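PDB 3E13: putative iron-uptake ABC transport system,periplasmic iron-binding protein from Campylobacter jejuni, which binds ferric iron, probably in the periplasm as the solute-binding component of an ABC-type iron-uptake system. Local coordinates for residues T33-K36 with A37-I41; S45-S49 with N50-D54; I296-S299 with K300-E303; S74-S78 with K79-E83. One frame throughout, in Å; residues are numbered along the deposited sequence.

Contact 1 of 4, residues T33-K36 with A37-I41; sequences TQAK and ASELI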
loop_
_atom_site.group_PDB
_atom_site.type_symbol
_atom_site.label_atom_id
_atom_site.label_comp_id
_atom_site.label_asym_id
_atom_site.label_seq_id
_atom_site.Cartn_x
_atom_site.Cartn_y
_atom_site.Cartn_z
ATOM N N THR A 33 -5.462 9.075 -15.103
ATOM C CA THR A 33 -6.289 7.887 -15.302
ATOM C C THR A 33 -6.145 6.966 -14.091
ATOM O O THR A 33 -5.066 6.517 -13.810
ATOM C CB THR A 33 -5.806 7.188 -16.569
ATOM O OG1 THR A 33 -6.138 7.977 -17.728
ATOM C CG2 THR A 33 -6.552 5.900 -16.798
ATOM N N GLN A 34 -7.240 6.687 -13.390
ATOM C CA GLN A 34 -7.235 5.825 -12.207
ATOM C C GLN A 34 -7.980 4.538 -12.530
ATOM O O GLN A 34 -9.088 4.569 -13.063
ATOM C CB GLN A 34 -7.890 6.525 -11.039
ATOM C CG GLN A 34 -7.891 5.742 -9.748
ATOM C CD GLN A 34 -8.458 6.540 -8.588
ATOM O OE1 GLN A 34 -8.023 7.680 -8.335
ATOM N NE2 GLN A 34 -9.436 5.963 -7.897
ATOM N N ALA A 35 -7.376 3.423 -12.167
ATOM C CA ALA A 35 -7.983 2.108 -12.280
ATOM C C ALA A 35 -7.246 1.152 -11.378
ATOM O O ALA A 35 -6.229 1.518 -10.748
ATOM C CB ALA A 35 -7.926 1.617 -13.707
ATOM N N LYS A 36 -7.723 -0.081 -11.316
ATOM C CA LYS A 36 -7.012 -1.102 -10.550
ATOM C C LYS A 36 -5.646 -1.352 -11.141
ATOM O O LYS A 36 -5.429 -1.221 -12.332
ATOM C CB LYS A 36 -7.780 -2.407 -10.517
ATOM C CG LYS A 36 -9.062 -2.371 -9.837
ATOM C CD LYS A 36 -9.698 -3.753 -9.911
ATOM C CE LYS A 36 -11.168 -3.666 -9.803
ATOM N NZ LYS A 36 -11.799 -3.720 -11.169
ATOM N N ALA A 37 -4.659 -1.697 -10.305
ATOM C CA ALA A 37 -3.327 -1.940 -10.839
ATOM C C ALA A 37 -3.263 -3.017 -11.908
ATOM O O ALA A 37 -2.500 -2.885 -12.837
ATOM C CB ALA A 37 -2.340 -2.215 -9.750
ATOM N N SER A 38 -3.990 -4.100 -11.675
ATOM C CA SER A 38 -3.994 -5.213 -12.605
ATOM C C SER A 38 -4.500 -4.755 -13.983
ATOM O O SER A 38 -3.936 -5.147 -14.991
ATOM C CB SER A 38 -4.858 -6.346 -12.071
ATOM O OG SER A 38 -6.182 -5.944 -11.834
ATOM N N GLU A 39 -5.487 -3.869 -13.984
ATOM C CA GLU A 39 -6.079 -3.325 -15.214
ATOM C C GLU A 39 -5.059 -2.414 -15.896
ATOM O O GLU A 39 -4.883 -2.477 -17.089
ATOM C CB GLU A 39 -7.380 -2.588 -14.927
ATOM C CG GLU A 39 -8.420 -3.513 -14.306
ATOM C CD GLU A 39 -9.861 -3.041 -14.323
ATOM O OE1 GLU A 39 -10.179 -1.968 -14.898
ATOM O OE2 GLU A 39 -10.693 -3.776 -13.711
ATOM N N LEU A 40 -4.367 -1.568 -15.116
ATOM C CA LEU A 40 -3.368 -0.679 -15.675
ATOM C C LEU A 40 -2.156 -1.395 -16.229
ATOM O O LEU A 40 -1.613 -0.978 -17.245
ATOM C CB LEU A 40 -2.919 0.343 -14.616
ATOM C CG LEU A 40 -3.990 1.340 -14.136
ATOM C CD1 LEU A 40 -3.448 2.204 -13.022
ATOM C CD2 LEU A 40 -4.505 2.180 -15.269
ATOM N N ILE A 41 -1.685 -2.438 -15.546
ATOM C CA ILE A 41 -0.543 -3.200 -16.036
ATOM C C ILE A 41 -0.906 -3.929 -17.344
ATOM O O ILE A 41 -0.132 -3.915 -18.264
ATOM C CB ILE A 41 -0.059 -4.164 -14.981
ATOM C CG1 ILE A 41 0.552 -3.356 -13.834
ATOM C CG2 ILE A 41 0.919 -5.128 -15.523
ATOM C CD1 ILE A 41 0.823 -4.158 -12.602
#
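K36 and E39 carry the charged part of this turn. NZ of K36 forms a salt bridge with OE2 of E39 at 2.8 Å, and it comes from above the carboxylate plane, about 46° out of it. The lysine stays extended as far as CE, and the last torsion (chi4 98°) turns NZ toward the glutamate. Lower down, the two chains slant across each other, with CB of K36 4.0 Å from CG of E39. Both residues are exposed, so the salt bridge lies on the solvent side of the helix start.

The backbone bonds start from the same lysine. O of K36 accepts from N of L40 at 3.0 Å in a nearly straight bond (162°) and more weakly from N of E39, so one carbonyl serves two amides.

The apolar part is on the buried side. CD2 of L40 rests 3.8 Å from CB of A35, while its other methyl, CD1, packs 3.7 Å from the carbonyl O of A35. Beyond the contact, L40 also meets Y7 and F56, and so reaches the sheet.

K36 is the N-cap residue where strand 29-34 turns into helix 37-47, a beta-to-alpha connection of the periplasmic binding protein fold. The turn lies near the iron site without entering it: the side chain of A37 is about 11 Å from the ferric ion.

Contact 2 of 4, residues S45-S49 with N50-D54; sequences SLEGS and NSPAD
The hydroxyl of S51 works in two directions at once: it donates to E47 and accepts from A53. The bond from OG of S51 to OE1 of E47 is short, 2.6 Å, and meets that oxygen nearly along its C-O axis. With CG beside its own backbone N (chi1 -69°) and the rest of the chain extended, E47 lies over the serine, its CB 3.6 Å from CB of S51. OE1 is shared with the hydroxyl of Y7, while OE2 pairs with R43 one turn back on the helix, so both carboxylate oxygens are held in place.

On its accepting side, OG of S51 takes the N-H of A53 at 3.1 Å, which makes S51 to A53 an ST turn. This turn follows the C-terminal end of helix 37-47, where G48 leaves helical geometry with a positive phi of 56°.

Two backbone bonds close the turn just before it, from E47 to S51. N of S51 donates to O of G48 at 3.0 Å in a nearly straight bond (166°), and N of N50 makes a weak bond to O of E47. CD of P52 sits 3.9 Å from OE1 of E47, and the proline's ring also touches Y7 of strand 3-8.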
loop_
_atom_site.group_PDB
_atom_site.type_symbol
_atom_site.label_atom_id
_atom_site.label_comp_id
_atom_site.label_asym_id
_atom_site.label_seq_id
_atom_site.Cartn_x
_atom_site.Cartn_y
_atom_site.Cartn_z
ATOM N N SER A 45 0.782 -3.148 -21.008
ATOM C CA SER A 45 1.327 -4.238 -21.828
ATOM C C SER A 45 0.747 -4.245 -23.230
ATOM O O SER A 45 1.526 -4.367 -24.179
ATOM C CB SER A 45 1.160 -5.614 -21.167
ATOM O OG SER A 45 1.974 -5.714 -20.003
ATOM N N LEU A 46 -0.583 -4.148 -23.344
ATOM C CA LEU A 46 -1.250 -4.138 -24.649
ATOM C C LEU A 46 -0.959 -2.885 -25.458
ATOM O O LEU A 46 -0.787 -2.950 -26.669
ATOM C CB LEU A 46 -2.757 -4.343 -24.488
ATOM C CG LEU A 46 -3.099 -5.772 -24.069
ATOM C CD1 LEU A 46 -4.518 -5.806 -23.542
ATOM C CD2 LEU A 46 -2.834 -6.822 -25.188
ATOM N N GLU A 47 -0.867 -1.727 -24.797
ATOM C CA GLU A 47 -0.629 -0.465 -25.472
ATOM C C GLU A 47 0.822 -0.372 -25.919
ATOM O O GLU A 47 1.108 0.193 -26.973
ATOM C CB GLU A 47 -1.005 0.713 -24.548
ATOM C CG GLU A 47 -2.511 0.830 -24.295
ATOM C CD GLU A 47 -2.903 1.927 -23.316
ATOM O OE1 GLU A 47 -2.015 2.581 -22.732
ATOM O OE2 GLU A 47 -4.113 2.121 -23.127
ATOM N N GLY A 48 1.721 -0.971 -25.123
ATOM C CA GLY A 48 3.131 -1.060 -25.437
ATOM C C GLY A 48 3.745 0.307 -25.684
ATOM O O GLY A 48 3.419 1.307 -25.008
ATOM N N SER A 49 4.595 0.375 -26.701
ATOM C CA SER A 49 5.295 1.606 -27.027
ATOM C C SER A 49 4.362 2.732 -27.451
ATOM O O SER A 49 4.719 3.916 -27.330
ATOM C CB SER A 49 6.367 1.336 -28.099
ATOM O OG SER A 49 5.764 0.986 -29.318
ATOM N N ASN A 50 3.160 2.367 -27.888
ATOM C CA ASN A 50 2.126 3.317 -28.294
ATOM C C ASN A 50 1.363 3.946 -27.161
ATOM O O ASN A 50 0.536 4.814 -27.392
ATOM C CB ASN A 50 1.109 2.638 -29.208
ATOM C CG ASN A 50 1.652 2.435 -30.605
ATOM O OD1 ASN A 50 2.031 1.332 -30.982
ATOM N ND2 ASN A 50 1.689 3.518 -31.386
ATOM N N SER A 51 1.577 3.484 -25.935
ATOM C CA SER A 51 0.816 4.022 -24.836
ATOM C C SER A 51 1.087 5.521 -24.702
ATOM O O SER A 51 2.231 5.952 -24.819
ATOM C CB SER A 51 1.207 3.374 -23.527
ATOM O OG SER A 51 0.324 3.776 -22.518
ATOM N N PRO A 52 0.056 6.306 -24.444
ATOM C CA PRO A 52 0.288 7.718 -24.078
ATOM C C PRO A 52 0.884 7.853 -22.673
ATOM O O PRO A 52 1.343 8.927 -22.334
ATOM C CB PRO A 52 -1.102 8.341 -24.093
ATOM C CG PRO A 52 -2.061 7.301 -24.552
ATOM C CD PRO A 52 -1.371 5.976 -24.542
ATOM N N ALA A 53 0.771 6.811 -21.839
ATOM C CA ALA A 53 1.282 6.933 -20.460
ATOM C C ALA A 53 2.682 7.459 -20.393
ATOM O O ALA A 53 3.592 7.037 -21.132
ATOM C CB ALA A 53 1.214 5.585 -19.739
ATOM N N ASP A 54 2.913 8.349 -19.416
ATOM C CA ASP A 54 4.227 8.794 -19.016
ATOM C C ASP A 54 4.662 8.264 -17.637
ATOM O O ASP A 54 5.847 8.068 -17.398
ATOM C CB ASP A 54 4.266 10.325 -18.917
ATOM C CG ASP A 54 4.011 10.995 -20.235
ATOM O OD1 ASP A 54 4.814 10.768 -21.160
ATOM O OD2 ASP A 54 3.024 11.713 -20.412
#

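Contact 3 of 4, residues I296-S299 with K300-E303; sequences IPVS and KIAE
This is a local contact within one short helix, 298-302, and the two residues that lead into it: I296 folds back over the first turn, and four backbone bonds and a water complete the arrangement. I296 does most of the apolar work, dividing its branches between two neighbours. Its CG2 meets CD1 of I301 at 3.7 Å, the two side chains slanting past each other. The other branch, CG1 and CD1, lies against the aliphatic part of K300, crossing it at about a right angle with CD1 3.9 Å from CD of the lysine. That branch stands opposite the backbone N of I296 (chi1 -169°), which carries it to K300 while CG2 faces I301. V298 adds a looser touch, CG1 to CD1 of I301 at 4.4 Å.

P297 is the N-cap residue. Its carbonyl O accepts weakly from N of both K300 and I301. The next carbonyl, O of V298, takes N of A302 at 3.2 Å in a straighter bond (159°), and E303 N reaches O of S299 only weakly.

On the polar side a single water bridges S299 and E303. It lies 2.9 Å from OG of S299 and donates to OE1 of E303 at 2.6 Å.

The helix packs on two others. V298 and A302 face helix 61-69 through I61, with A302 also touching S62 and T65, whereas I296, K300 and I301 lie against A149, S150 and A153 of helix 142-155, which carries the iron ligand Y143.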
loop_
_atom_site.group_PDB
_atom_site.type_symbol
_atom_site.label_atom_id
_atom_site.label_comp_id
_atom_site.label_asym_id
_atom_site.label_seq_id
_atom_site.Cartn_x
_atom_site.Cartn_y
_atom_site.Cartn_z
ATOM N N ILE A 296 13.200 -6.292 6.058
ATOM C CA ILE A 296 13.404 -6.884 4.748
ATOM C C ILE A 296 13.281 -5.803 3.665
ATOM O O ILE A 296 12.393 -4.938 3.740
ATOM C CB ILE A 296 12.400 -8.032 4.540
ATOM C CG1 ILE A 296 12.792 -8.836 3.279
ATOM C CG2 ILE A 296 10.993 -7.502 4.380
ATOM C CD1 ILE A 296 11.962 -10.110 3.164
ATOM N N PRO A 297 14.136 -5.832 2.637
ATOM C CA PRO A 297 13.942 -4.905 1.543
ATOM C C PRO A 297 12.641 -5.196 0.833
ATOM O O PRO A 297 12.331 -6.353 0.583
ATOM C CB PRO A 297 15.134 -5.186 0.644
ATOM C CG PRO A 297 16.122 -5.723 1.547
ATOM C CD PRO A 297 15.356 -6.633 2.463
ATOM N N VAL A 298 11.918 -4.153 0.486
ATOM C CA VAL A 298 10.624 -4.348 -0.198
ATOM C C VAL A 298 10.830 -5.005 -1.545
ATOM O O VAL A 298 9.957 -5.759 -1.999
ATOM C CB VAL A 298 9.797 -3.029 -0.292
ATOM C CG1 VAL A 298 9.326 -2.605 1.071
ATOM C CG2 VAL A 298 10.541 -1.925 -0.951
ATOM N N SER A 299 11.969 -4.741 -2.197
ATOM C CA SER A 299 12.284 -5.455 -3.444
ATOM C C SER A 299 12.337 -6.994 -3.282
ATOM O O SER A 299 11.885 -7.728 -4.180
ATOM C CB SER A 299 13.595 -4.935 -4.054
ATOM O OG SER A 299 14.697 -5.249 -3.225
ATOM N N LYS A 300 12.873 -7.465 -2.171
ATOM C CA LYS A 300 12.948 -8.900 -1.866
ATOM C C LYS A 300 11.553 -9.513 -1.636
ATOM O O LYS A 300 11.275 -10.623 -2.104
ATOM C CB LYS A 300 13.817 -9.140 -0.643
ATOM C CG LYS A 300 13.967 -10.638 -0.335
ATOM C CD LYS A 300 14.897 -10.958 0.820
ATOM C CE LYS A 300 15.012 -12.478 1.055
ATOM N NZ LYS A 300 13.759 -13.208 1.619
ATOM N N ILE A 301 10.676 -8.799 -0.949
ATOM C CA ILE A 301 9.271 -9.229 -0.823
ATOM C C ILE A 301 8.693 -9.495 -2.207
ATOM O O ILE A 301 8.136 -10.554 -2.473
ATOM C CB ILE A 301 8.413 -8.171 -0.122
ATOM C CG1 ILE A 301 8.889 -7.984 1.324
ATOM C CG2 ILE A 301 6.946 -8.589 -0.136
ATOM C CD1 ILE A 301 8.226 -6.768 2.006
ATOM N N ALA A 302 8.856 -8.506 -3.081
ATOM C CA ALA A 302 8.234 -8.523 -4.404
ATOM C C ALA A 302 8.755 -9.637 -5.321
ATOM O O ALA A 302 8.096 -9.999 -6.316
ATOM C CB ALA A 302 8.376 -7.211 -5.059
ATOM N N GLU A 303 9.933 -10.175 -5.024
ATOM C CA GLU A 303 10.444 -11.355 -5.722
ATOM C C GLU A 303 9.551 -12.586 -5.571
ATOM O O GLU A 303 9.720 -13.580 -6.313
ATOM C CB GLU A 303 11.841 -11.698 -5.246
ATOM C CG GLU A 303 12.818 -10.650 -5.723
ATOM C CD GLU A 303 14.243 -10.821 -5.228
ATOM O OE1 GLU A 303 15.041 -9.896 -5.487
ATOM O OE2 GLU A 303 14.570 -11.821 -4.586
HETATM O O HOH W 1 15.681 -7.745 -4.195
#

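Contact 4 of 4, residues S74-S78 with K79-E83; sequences SPVSS and KYLEE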
loop_
_atom_site.group_PDB
_atom_site.type_symbol
_atom_site.label_atom_id
_atom_site.label_comp_id
_atom_site.label_asym_id
_atom_site.label_seq_id
_atom_site.Cartn_x
_atom_site.Cartn_y
_atom_site.Cartn_z
ATOM N N SER A 74 11.042 2.673 -17.453
ATOM C CA SER A 74 12.281 3.217 -17.966
ATOM C C SER A 74 13.048 3.832 -16.800
ATOM O O SER A 74 12.427 4.436 -15.927
ATOM C CB SER A 74 11.920 4.326 -18.921
ATOM O OG SER A 74 12.814 4.362 -19.972
ATOM N N PRO A 75 14.362 3.692 -16.789
ATOM C CA PRO A 75 15.135 4.218 -15.649
ATOM C C PRO A 75 15.213 5.723 -15.643
ATOM O O PRO A 75 15.303 6.366 -16.690
ATOM C CB PRO A 75 16.507 3.587 -15.827
ATOM C CG PRO A 75 16.621 3.286 -17.297
ATOM C CD PRO A 75 15.230 3.033 -17.777
ATOM N N VAL A 76 15.231 6.277 -14.413
ATOM C CA VAL A 76 15.378 7.693 -14.160
ATOM C C VAL A 76 16.525 7.881 -13.214
ATOM O O VAL A 76 16.540 7.295 -12.154
ATOM C CB VAL A 76 14.076 8.320 -13.596
ATOM C CG1 VAL A 76 14.241 9.772 -13.158
ATOM C CG2 VAL A 76 12.958 8.220 -14.628
ATOM N N SER A 77 17.512 8.682 -13.634
ATOM C CA SER A 77 18.679 9.010 -12.794
ATOM C C SER A 77 18.530 10.455 -12.337
ATOM O O SER A 77 18.819 11.389 -13.098
ATOM C CB SER A 77 20.013 8.826 -13.526
ATOM O OG SER A 77 21.107 9.067 -12.647
ATOM N N SER A 78 18.085 10.636 -11.077
ATOM C CA SER A 78 17.748 11.945 -10.535
ATOM C C SER A 78 18.532 12.126 -9.243
ATOM O O SER A 78 18.393 11.328 -8.272
ATOM C CB SER A 78 16.267 11.967 -10.191
ATOM O OG SER A 78 15.974 13.050 -9.323
ATOM N N LYS A 79 19.337 13.171 -9.177
ATOM C CA LYS A 79 20.015 13.461 -7.916
ATOM C C LYS A 79 19.034 13.769 -6.790
ATOM O O LYS A 79 19.310 13.471 -5.597
ATOM C CB LYS A 79 20.994 14.615 -8.037
ATOM C CG LYS A 79 22.262 14.337 -8.819
ATOM C CD LYS A 79 23.178 15.519 -8.828
ATOM C CE LYS A 79 24.553 15.190 -9.385
ATOM N NZ LYS A 79 25.444 16.438 -9.337
ATOM N N TYR A 80 17.919 14.374 -7.163
ATOM C CA TYR A 80 16.897 14.764 -6.216
ATOM C C TYR A 80 16.293 13.508 -5.571
ATOM O O TYR A 80 16.242 13.389 -4.334
ATOM C CB TYR A 80 15.826 15.627 -6.866
ATOM C CG TYR A 80 14.948 16.304 -5.851
ATOM C CD1 TYR A 80 13.723 15.745 -5.450
ATOM C CD2 TYR A 80 15.347 17.482 -5.213
ATOM C CE1 TYR A 80 12.952 16.311 -4.482
ATOM C CE2 TYR A 80 14.544 18.069 -4.280
ATOM C CZ TYR A 80 13.376 17.466 -3.864
ATOM O OH TYR A 80 12.564 18.052 -2.947
ATOM N N LEU A 81 15.852 12.553 -6.405
ATOM C CA LEU A 81 15.265 11.335 -5.871
ATOM C C LEU A 81 16.271 10.527 -5.039
ATOM O O LEU A 81 15.899 9.921 -4.017
ATOM C CB LEU A 81 14.692 10.467 -7.017
ATOM C CG LEU A 81 13.571 11.036 -7.864
ATOM C CD1 LEU A 81 13.200 10.049 -8.963
ATOM C CD2 LEU A 81 12.280 11.322 -6.996
ATOM N N GLU A 82 17.539 10.497 -5.453
ATOM C CA GLU A 82 18.514 9.678 -4.794
ATOM C C GLU A 82 18.916 10.334 -3.476
ATOM O O GLU A 82 19.282 9.664 -2.536
ATOM C CB GLU A 82 19.739 9.403 -5.708
ATOM C CG GLU A 82 19.301 8.551 -6.894
ATOM C CD GLU A 82 20.351 8.360 -7.941
ATOM O OE1 GLU A 82 20.044 7.657 -8.899
ATOM O OE2 GLU A 82 21.480 8.868 -7.783
ATOM N N GLU A 83 18.809 11.634 -3.395
ATOM C CA GLU A 83 19.190 12.312 -2.135
ATOM C C GLU A 83 18.148 12.098 -1.057
ATOM O O GLU A 83 18.454 11.944 0.147
ATOM C CB GLU A 83 19.405 13.791 -2.357
ATOM C CG GLU A 83 19.811 14.517 -1.054
ATOM C CD GLU A 83 20.628 15.737 -1.269
ATOM O OE1 GLU A 83 21.451 15.746 -2.218
ATOM O OE2 GLU A 83 20.417 16.712 -0.499
HETATM O O HOH W 2 17.436 8.254 -9.634
HETATM O O HOH W 3 21.475 10.503 -10.337
#
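S78 accepts both direct hydrogen bonds between the loop 74-78 and the helix start. Its OG accepts from N of L81 at 3.0 Å in an almost straight bond (175°), and its carbonyl O takes N of E82 at 3.1 Å. With OG swung away from its own backbone N (chi1 163°), the hydroxyl reaches over the opening turn of the helix. The same hydroxyl is hydrogen-bonded to OE2 of E255, on helix 247-257, so the cap is tied to a second helix.

Two waters link E82 back to the incoming chain. One accepts from N of S78 at 2.9 Å and lies 2.8 Å from both O of V76 and OE1 of E82. The other donates to OE2 of E82 and sits 2.7 Å from OG of S77. Each carboxylate oxygen thus has its own water.

The apolar contacts fall to L81, whose CG lies 3.7 Å from CB of S78. CD1 of L81 touches CG1 of V76 more loosely, and V76 in turn meets M240 and M254.

Taken together, this is a serine N-cap, which starts helix 79-84 where the chain leaves the sheet after strand 73-74.

Along the chain the order is contact 1, contact 2, contact 4, contact 3. Contacts 1 and 2 mark the two ends of helix 37-47, with centres 13 Å apart: the first joins it to strand 29-34, the second leads on to strand 55-58, and both strands pair with strand 3-8. They thus set both ends of one helix flanking the sheet, contact 1 at the end near the iron. Contact 4 starts another helix, its centre 22 Å from that of contact 2, although their nearest atoms are about 7 Å apart. Contact 3's centre stands 20 to 27 Å from the others. Helix 61-69 connects it indirectly to contact 1, since A37, I41, V298 and A302 all pack on it. Contacts 2 and 4 lie away from the site.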